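Local coordinates for protein ferritin light chain (Trichoplusia ni, PDB 1Z6O) that stores iron in a secreted shell of twelve light and twelve heavy chains, where the light chain probably helps nucleate the ferrihydrite core, at the interface of chains A and B. Sequence-based numbering; all coordinates share one arbitrary frame. Chains: chain A, Ferritin light chain; chain B, Ferritin heavy chain.

The interface of chains A and B. Residues chain A 60, 63-64; chain B 75-76, 79.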
loop_
_atom_site.group_PDB
_atom_site.type_symbol
_atom_site.label_atom_id
_atom_site.label_comp_id
_atom_site.label_asym_id
_atom_site.label_seq_id
_atom_site.Cartn_x
_atom_site.Cartn_y
_atom_site.Cartn_z
ATOM N N ALA A 60 -7.938 -25.811 41.511
ATOM C CA ALA A 60 -9.381 -25.833 41.767
ATOM C C ALA A 60 -9.676 -25.260 43.152
ATOM O O ALA A 60 -10.548 -24.407 43.307
ATOM C CB ALA A 60 -9.921 -27.284 41.676
ATOM N N ASN A 63 -9.726 -21.646 43.438
ATOM C CA ASN A 63 -10.755 -21.014 42.628
ATOM C C ASN A 63 -12.148 -21.237 43.248
ATOM O O ASN A 63 -13.161 -20.997 42.584
ATOM C CB ASN A 63 -10.702 -21.539 41.177
ATOM C CG ASN A 63 -11.544 -20.703 40.208
ATOM O OD1 ASN A 63 -11.594 -19.475 40.303
ATOM N ND2 ASN A 63 -12.194 -21.372 39.258
ATOM N N ASN A 64 -12.219 -21.711 44.500
ATOM C CA ASN A 64 -13.543 -21.851 45.126
ATOM C C ASN A 64 -13.956 -20.438 45.577
ATOM O O ASN A 64 -13.111 -19.538 45.640
ATOM C CB ASN A 64 -13.577 -22.926 46.266
ATOM C CG ASN A 64 -12.989 -22.461 47.603
ATOM O OD1 ASN A 64 -13.308 -21.393 48.113
ATOM N ND2 ASN A 64 -12.156 -23.309 48.197
ATOM N N ILE B 75 -15.235 -29.955 37.206
ATOM C CA ILE B 75 -14.734 -29.334 38.432
ATOM C C ILE B 75 -15.112 -27.843 38.437
ATOM O O ILE B 75 -15.566 -27.314 39.459
ATOM C CB ILE B 75 -13.191 -29.480 38.539
ATOM C CG1 ILE B 75 -12.838 -30.949 38.817
ATOM C CG2 ILE B 75 -12.638 -28.556 39.647
ATOM C CD1 ILE B 75 -11.344 -31.273 38.641
ATOM N N GLU B 76 -14.928 -27.161 37.306
ATOM C CA GLU B 76 -15.283 -25.737 37.234
ATOM C C GLU B 76 -16.774 -25.526 37.487
ATOM O O GLU B 76 -17.170 -24.516 38.064
ATOM C CB GLU B 76 -14.929 -25.143 35.859
ATOM C CG GLU B 76 -13.427 -25.053 35.589
ATOM C CD GLU B 76 -12.751 -23.926 36.357
ATOM O OE1 GLU B 76 -11.514 -23.985 36.526
ATOM O OE2 GLU B 76 -13.445 -22.971 36.780
ATOM N N LEU B 79 -17.344 -25.635 41.207
ATOM C CA LEU B 79 -16.812 -24.420 41.832
ATOM C C LEU B 79 -17.759 -23.240 41.616
ATOM O O LEU B 79 -17.972 -22.427 42.521
ATOM C CB LEU B 79 -15.426 -24.078 41.254
ATOM C CG LEU B 79 -14.282 -25.042 41.623
ATOM C CD1 LEU B 79 -13.083 -24.799 40.689
ATOM C CD2 LEU B 79 -13.878 -24.830 43.100
#
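B:Leu79 rests both methyl branches against A:Ala60, at the C-terminal end of a light-chain helix, and against A:Asn63 and A:Asn64 in the loop after it. It lies near the end of heavy-chain helix 54-80. A:Ala60 is in the last turn of light-chain helix 37-61. The patch is a small, mainly apolar part of the light-heavy interface in the 24-chain ferritin shell.

CG of B:Leu79 is anti to its own carbonyl carbon (chi1 -69°), which sends the fork across to chain A. Methyl CD2 meets the backbone oxygen O of A:Ala60 at 3.4 Å. CD1 bears on the same O of A:Ala60 at 3.7 Å. Both are ordinary packing contacts and give the oxygen no hydrogen bond. CD2 also lies 3.6 Å from CA of A:Asn64 and touches that residue's CB. The A:Asn63 side chain crosses that of B:Leu79 obliquely, with CD1 3.8 Å from ND2. An alanine in place of B:Leu79 would probably leave a gap beside the A:Ala60 carbonyl and let the A:Asn63 side chain turn more freely.

One helical turn before B:Leu79, B:Ile75 adds a second apolar touch. Its branch methyl CG2, rather than the longer CG1 arm, meets CB of A:Ala60 tip to tip at 3.6 Å.

A:Asn63 has CG anti to its backbone N (chi1 -167°), and its amide points toward B:Glu76. The two side chains cross at about a right angle, with amide and carboxylate planes 47° apart. B:Glu76 is poorly ordered. Its modelled OE2 sits 3.2 Å from ND2 of A:Asn63, but nearly in line with CG–ND2, between the N-H directions, and is not hydrogen-bonded.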